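Local atomic coordinates of ectonucleoside triphosphate diphosphohydrolase 4 (Homo sapiens, PDB entry 6WG5), a protein that belongs to the GDA1/CD39 family of nucleoside phosphatases and has the two-lobed architecture of the actin-like ATPase clan. Residues A[281-287]-A[444-448]; A[286-290]-A[317-322]. All blocks are in the same frame, centred on the assembly; numbering follows the deposited sequence.

Interaction 1 (A[281-287]-A[444-448]); sequences FGGNAAR and FKSAW. With NAG (2-acetamido-2-deoxy-beta-D-glucopyranose), chain B.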
loop_
_atom_site.group_PDB
_atom_site.type_symbol
_atom_site.label_atom_id
_atom_site.label_comp_id
_atom_site.label_asym_id
_atom_site.label_seq_id
_atom_site.Cartn_x
_atom_site.Cartn_y
_atom_site.Cartn_z
ATOM N N PHE A 281 -8.009 4.555 11.259
ATOM C CA PHE A 281 -7.151 5.734 11.255
ATOM C C PHE A 281 -6.978 6.307 9.853
ATOM O O PHE A 281 -6.047 7.081 9.612
ATOM C CB PHE A 281 -5.797 5.400 11.883
ATOM C CG PHE A 281 -5.887 5.066 13.341
ATOM C CD1 PHE A 281 -5.618 6.025 14.304
ATOM C CD2 PHE A 281 -6.270 3.801 13.752
ATOM C CE1 PHE A 281 -5.713 5.722 15.650
ATOM C CE2 PHE A 281 -6.368 3.492 15.096
ATOM C CZ PHE A 281 -6.090 4.454 16.047
ATOM N N GLY A 282 -7.856 5.940 8.920
ATOM C CA GLY A 282 -7.903 6.603 7.639
ATOM C C GLY A 282 -8.619 7.936 7.730
ATOM O O GLY A 282 -9.225 8.281 8.743
ATOM N N GLY A 283 -8.542 8.699 6.639
ATOM C CA GLY A 283 -9.125 10.031 6.642
ATOM C C GLY A 283 -10.606 10.018 6.963
ATOM O O GLY A 283 -11.063 10.705 7.880
ATOM N N ASN A 284 -11.378 9.228 6.213
ATOM C CA ASN A 284 -12.820 9.178 6.425
ATOM C C ASN A 284 -13.165 8.569 7.780
ATOM O O ASN A 284 -14.035 9.083 8.493
ATOM C CB ASN A 284 -13.484 8.393 5.295
ATOM C CG ASN A 284 -13.361 9.086 3.949
ATOM O OD1 ASN A 284 -13.296 10.312 3.872
ATOM N ND2 ASN A 284 -13.331 8.300 2.879
ATOM N N ALA A 285 -12.499 7.474 8.154
ATOM C CA ALA A 285 -12.757 6.863 9.455
ATOM C C ALA A 285 -12.484 7.844 10.587
ATOM O O ALA A 285 -13.253 7.919 11.553
ATOM C CB ALA A 285 -11.907 5.605 9.628
ATOM N N ALA A 286 -11.389 8.604 10.489
ATOM C CA ALA A 286 -11.087 9.591 11.519
ATOM C C ALA A 286 -12.199 10.624 11.625
ATOM O O ALA A 286 -12.605 11.000 12.732
ATOM C CB ALA A 286 -9.750 10.269 11.226
ATOM N N ARG A 287 -12.708 11.095 10.484
ATOM C CA ARG A 287 -13.795 12.067 10.508
ATOM C C ARG A 287 -15.037 11.481 11.163
ATOM O O ARG A 287 -15.744 12.176 11.904
ATOM C CB ARG A 287 -14.105 12.543 9.085
ATOM C CG ARG A 287 -15.346 13.429 8.966
ATOM C CD ARG A 287 -15.157 14.780 9.639
ATOM N NE ARG A 287 -16.423 15.496 9.771
ATOM C CZ ARG A 287 -16.553 16.711 10.297
ATOM N NH1 ARG A 287 -15.489 17.369 10.741
ATOM N NH2 ARG A 287 -17.753 17.273 10.380
ATOM N N PHE A 444 -10.536 18.784 7.323
ATOM C CA PHE A 444 -10.301 17.751 8.321
ATOM C C PHE A 444 -9.206 16.796 7.862
ATOM O O PHE A 444 -8.284 16.479 8.622
ATOM C CB PHE A 444 -11.590 16.984 8.610
ATOM C CG PHE A 444 -11.400 15.857 9.581
ATOM C CD1 PHE A 444 -11.617 16.049 10.933
ATOM C CD2 PHE A 444 -10.974 14.614 9.146
ATOM C CE1 PHE A 444 -11.430 15.020 11.828
ATOM C CE2 PHE A 444 -10.780 13.583 10.037
ATOM C CZ PHE A 444 -11.007 13.786 11.382
ATOM N N LYS A 445 -9.284 16.337 6.610
ATOM C CA LYS A 445 -8.346 15.322 6.144
ATOM C C LYS A 445 -6.939 15.878 5.981
ATOM O O LYS A 445 -5.963 15.163 6.233
ATOM C CB LYS A 445 -8.846 14.720 4.834
ATOM C CG LYS A 445 -10.001 13.746 5.030
ATOM C CD LYS A 445 -10.843 13.615 3.778
ATOM C CE LYS A 445 -10.792 12.217 3.213
ATOM N NZ LYS A 445 -11.506 12.140 1.910
ATOM N N SER A 446 -6.804 17.140 5.572
ATOM C CA SER A 446 -5.476 17.740 5.482
ATOM C C SER A 446 -4.834 17.851 6.859
ATOM O O SER A 446 -3.632 17.600 7.014
ATOM C CB SER A 446 -5.562 19.115 4.819
ATOM O OG SER A 446 -6.324 20.011 5.604
ATOM N N ALA A 447 -5.620 18.222 7.873
ATOM C CA ALA A 447 -5.095 18.316 9.232
ATOM C C ALA A 447 -4.797 16.938 9.803
ATOM O O ALA A 447 -3.772 16.740 10.465
ATOM C CB ALA A 447 -6.088 19.055 10.123
ATOM N N TRP A 448 -5.691 15.977 9.571
ATOM C CA TRP A 448 -5.436 14.606 9.995
ATOM C C TRP A 448 -4.178 14.063 9.330
ATOM O O TRP A 448 -3.324 13.455 9.987
ATOM C CB TRP A 448 -6.651 13.737 9.669
ATOM C CG TRP A 448 -6.497 12.301 10.056
ATOM C CD1 TRP A 448 -6.345 11.239 9.213
ATOM C CD2 TRP A 448 -6.486 11.766 11.384
ATOM N NE1 TRP A 448 -6.244 10.072 9.935
ATOM C CE2 TRP A 448 -6.325 10.369 11.269
ATOM C CE3 TRP A 448 -6.597 12.330 12.658
ATOM C CZ2 TRP A 448 -6.267 9.530 12.378
ATOM C CZ3 TRP A 448 -6.544 11.494 13.760
ATOM C CH2 TRP A 448 -6.379 10.110 13.613
HETATM C C1 NAG B . -8.891 4.507 20.294
HETATM C C2 NAG B . -9.583 3.329 19.602
HETATM C C3 NAG B . -10.950 3.060 20.231
HETATM C C4 NAG B . -10.856 2.958 21.748
HETATM C C5 NAG B . -10.126 4.168 22.312
HETATM C C6 NAG B . -9.878 4.077 23.799
HETATM C C7 NAG B . -9.213 2.800 17.228
HETATM C C8 NAG B . -9.488 3.216 15.814
HETATM N N2 NAG B . -9.731 3.585 18.178
HETATM O O3 NAG B . -11.476 1.849 19.698
HETATM O O4 NAG B . -12.167 2.937 22.302
HETATM O O5 NAG B . -8.841 4.278 21.691
HETATM O O6 NAG B . -8.928 5.045 24.222
HETATM O O7 NAG B . -8.552 1.803 17.496
HETATM O O HOH W 1 -12.470 9.501 -0.161
#
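The indole of Trp448 works with its edge and one face at once. At the edge, Trp448 NE1 donates a hydrogen bond to Phe281 O (3.0 Å, N-H...O angle 155°), a carbonyl in the turn leading into helix 283-296; the same oxygen is also hydrogen-bonded to Thr230 OG1. Over the face, the CB of Ala286 sits 3.6 Å from the centroid of the five-membered ring of Trp448, 18° off its normal, in a CH-pi contact. Trp448 therefore grips both the turn and the first turn of the helix that follows. Gly282 is the N-cap, and its carbonyl O accepts from Ala286 N at 2.8 Å. Strand 270-279, this turn and helix 283-296 form a strand-turn-helix unit, packed here against helix 436-456 in one lobe of the actin-like fold. The short axes of 283-287 and 444-448 cross at 105°, 9.6 Å apart. Gly283 packs against the Lys445 side chain, its CA 4.1 Å from Lys445 CG, and a CB there would come tight against Lys445 CE. One turn before Trp448, Phe444 receives Arg287 CB over its ring face, 4.0 Å from the centroid, while the Arg287 guanidinium pairs with Glu291 and Asp319. Lys445 NZ makes a weak 3.2 Å hydrogen bond to OD1 of the partly exposed Asn284. Beyond the indole, the Phe281 ring meets the N-acetyl methyl of the glycan, with CE2 3.2 Å from NAG C8.

Interaction 2 (A[286-290]-A[317-322]); sequences ARQRY and YLDPCL. With NAG (2-acetamido-2-deoxy-beta-D-glucopyranose), chain B.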
loop_
_atom_site.group_PDB
_atom_site.type_symbol
_atom_site.label_atom_id
_atom_site.label_comp_id
_atom_site.label_asym_id
_atom_site.label_seq_id
_atom_site.Cartn_x
_atom_site.Cartn_y
_atom_site.Cartn_z
ATOM N N ALA A 286 -11.389 8.604 10.489
ATOM C CA ALA A 286 -11.087 9.591 11.519
ATOM C C ALA A 286 -12.199 10.624 11.625
ATOM O O ALA A 286 -12.605 11.000 12.732
ATOM C CB ALA A 286 -9.750 10.269 11.226
ATOM N N ARG A 287 -12.708 11.095 10.484
ATOM C CA ARG A 287 -13.795 12.067 10.508
ATOM C C ARG A 287 -15.037 11.481 11.163
ATOM O O ARG A 287 -15.744 12.176 11.904
ATOM C CB ARG A 287 -14.105 12.543 9.085
ATOM C CG ARG A 287 -15.346 13.429 8.966
ATOM C CD ARG A 287 -15.157 14.780 9.639
ATOM N NE ARG A 287 -16.423 15.496 9.771
ATOM C CZ ARG A 287 -16.553 16.711 10.297
ATOM N NH1 ARG A 287 -15.489 17.369 10.741
ATOM N NH2 ARG A 287 -17.753 17.273 10.380
ATOM N N GLN A 288 -15.325 10.205 10.902
ATOM C CA GLN A 288 -16.496 9.581 11.505
ATOM C C GLN A 288 -16.319 9.422 13.010
ATOM O O GLN A 288 -17.251 9.672 13.782
ATOM C CB GLN A 288 -16.771 8.228 10.846
ATOM C CG GLN A 288 -18.041 7.549 11.338
ATOM C CD GLN A 288 -19.277 8.406 11.127
ATOM O OE1 GLN A 288 -19.610 8.770 9.999
ATOM N NE2 GLN A 288 -19.959 8.740 12.220
ATOM N N ARG A 289 -15.128 9.007 13.447
ATOM C CA ARG A 289 -14.861 8.918 14.879
ATOM C C ARG A 289 -14.966 10.288 15.536
ATOM O O ARG A 289 -15.416 10.407 16.682
ATOM C CB ARG A 289 -13.478 8.312 15.113
ATOM C CG ARG A 289 -13.331 6.878 14.619
ATOM C CD ARG A 289 -11.877 6.454 14.619
ATOM N NE ARG A 289 -11.258 6.716 15.912
ATOM C CZ ARG A 289 -9.960 6.924 16.100
ATOM N NH1 ARG A 289 -9.503 7.158 17.323
ATOM N NH2 ARG A 289 -9.119 6.910 15.075
ATOM N N TYR A 290 -14.556 11.336 14.818
ATOM C CA TYR A 290 -14.647 12.691 15.349
ATOM C C TYR A 290 -16.101 13.125 15.486
ATOM O O TYR A 290 -16.506 13.659 16.526
ATOM C CB TYR A 290 -13.866 13.645 14.441
ATOM C CG TYR A 290 -13.987 15.110 14.797
ATOM C CD1 TYR A 290 -13.455 15.604 15.978
ATOM C CD2 TYR A 290 -14.615 16.002 13.939
ATOM C CE1 TYR A 290 -13.558 16.944 16.302
ATOM C CE2 TYR A 290 -14.720 17.341 14.251
ATOM C CZ TYR A 290 -14.189 17.807 15.434
ATOM O OH TYR A 290 -14.296 19.142 15.753
ATOM N N TYR A 317 -23.049 23.477 16.643
ATOM C CA TYR A 317 -21.683 23.242 17.080
ATOM C C TYR A 317 -20.716 23.840 16.066
ATOM O O TYR A 317 -20.836 23.598 14.862
ATOM C CB TYR A 317 -21.432 21.744 17.242
ATOM C CG TYR A 317 -20.071 21.404 17.802
ATOM C CD1 TYR A 317 -19.032 21.008 16.967
ATOM C CD2 TYR A 317 -19.825 21.477 19.165
ATOM C CE1 TYR A 317 -17.787 20.694 17.480
ATOM C CE2 TYR A 317 -18.585 21.167 19.687
ATOM C CZ TYR A 317 -17.571 20.776 18.840
ATOM O OH TYR A 317 -16.337 20.469 19.365
ATOM N N LEU A 318 -19.765 24.632 16.549
ATOM C CA LEU A 318 -18.807 25.304 15.677
ATOM C C LEU A 318 -17.618 24.376 15.462
ATOM O O LEU A 318 -16.786 24.202 16.359
ATOM C CB LEU A 318 -18.376 26.642 16.273
ATOM C CG LEU A 318 -19.518 27.614 16.584
ATOM C CD1 LEU A 318 -18.958 28.955 17.024
ATOM C CD2 LEU A 318 -20.445 27.795 15.387
ATOM N N ASP A 319 -17.545 23.781 14.273
ATOM C CA ASP A 319 -16.534 22.781 13.973
ATOM C C ASP A 319 -15.367 23.442 13.256
ATOM O O ASP A 319 -15.532 23.882 12.109
ATOM C CB ASP A 319 -17.128 21.671 13.111
ATOM C CG ASP A 319 -16.157 20.528 12.879
ATOM O OD1 ASP A 319 -16.456 19.658 12.033
ATOM O OD2 ASP A 319 -15.096 20.502 13.541
ATOM N N PRO A 320 -14.182 23.538 13.869
ATOM C CA PRO A 320 -13.040 24.137 13.161
ATOM C C PRO A 320 -12.515 23.277 12.028
ATOM O O PRO A 320 -11.750 23.780 11.195
ATOM C CB PRO A 320 -11.991 24.295 14.265
ATOM C CG PRO A 320 -12.302 23.195 15.224
ATOM C CD PRO A 320 -13.801 23.047 15.206
ATOM N N CYS A 321 -12.902 22.004 11.972
ATOM C CA CYS A 321 -12.448 21.083 10.944
ATOM C C CYS A 321 -13.313 21.121 9.690
ATOM O O CYS A 321 -13.154 20.262 8.817
ATOM C CB CYS A 321 -12.413 19.661 11.506
ATOM S SG CYS A 321 -11.189 19.424 12.814
ATOM N N LEU A 322 -14.224 22.087 9.583
ATOM C CA LEU A 322 -15.039 22.247 8.392
ATOM C C LEU A 322 -14.768 23.602 7.750
ATOM O O LEU A 322 -14.388 24.553 8.439
ATOM C CB LEU A 322 -16.536 22.129 8.712
ATOM C CG LEU A 322 -17.066 20.712 8.934
ATOM C CD1 LEU A 322 -18.494 20.757 9.452
ATOM C CD2 LEU A 322 -16.991 19.889 7.652
HETATM C C1 NAG B . -8.891 4.507 20.294
HETATM C C2 NAG B . -9.583 3.329 19.602
HETATM C C3 NAG B . -10.950 3.060 20.231
HETATM C C4 NAG B . -10.856 2.958 21.748
HETATM C C5 NAG B . -10.126 4.168 22.312
HETATM C C6 NAG B . -9.878 4.077 23.799
HETATM C C7 NAG B . -9.213 2.800 17.228
HETATM C C8 NAG B . -9.488 3.216 15.814
HETATM N N2 NAG B . -9.731 3.585 18.178
HETATM O O3 NAG B . -11.476 1.849 19.698
HETATM O O4 NAG B . -12.167 2.937 22.302
HETATM O O5 NAG B . -8.841 4.278 21.691
HETATM O O6 NAG B . -8.928 5.045 24.222
HETATM O O7 NAG B . -8.552 1.803 17.496
#
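This is a buried polar contact between two long side chains of helix 283-296 and the end of edge strand 317-319 of a small three-stranded sheet. The backbones stay well apart, the nearest CA atoms being those of Arg287 and Cys321 at 9.1 Å, and Arg287 and Tyr290, one turn apart, bridge the gap to Asp319. Arg287 NH1 forms a salt bridge with Asp319 OD1 at 2.8 Å, and Arg287 NH2 reaches the same oxygen at 3.2 Å; Glu291 pairs with NE of this arginine. The other carboxylate oxygen, Asp319 OD2, accepts from Tyr290 OH at 2.7 Å and from Cys321 N at 3.1 Å, the latter closing an Asx turn within the type I turn Asp319-Leu322. Cys321, disulfide-bonded to Cys348, sets its SG 4.7 Å from the Tyr290 ring centroid, an oblique sulfur-aromatic contact. With both carboxylate oxygens engaged, the buried charge of Asp319 is met by an arginine, a hydroxyl and its own turn's backbone.

In the fold
From the N terminus, the chain leaves strand 270-279 and enters helix 283-296, whose start serves both contacts. Interaction 2 closes the shorter loop, returning after helix 301-305 at strand 317-319. Interaction 1 closes a much longer one, through the small three-stranded sheet and several helices to helix 436-456. The two share Ala286 and Arg287, so the loops start from overlapping segments, and the 317-322 segment falls within the span of the longer. Their centres lie 9 Å apart and they touch directly, as where Phe444 CB meets Cys321 O at 3.6 Å. The start of helix 283-296 thus packs against both helix 436-456 and the end of strand 317-319 with its turn, with the glycan beside Phe281 and Arg289.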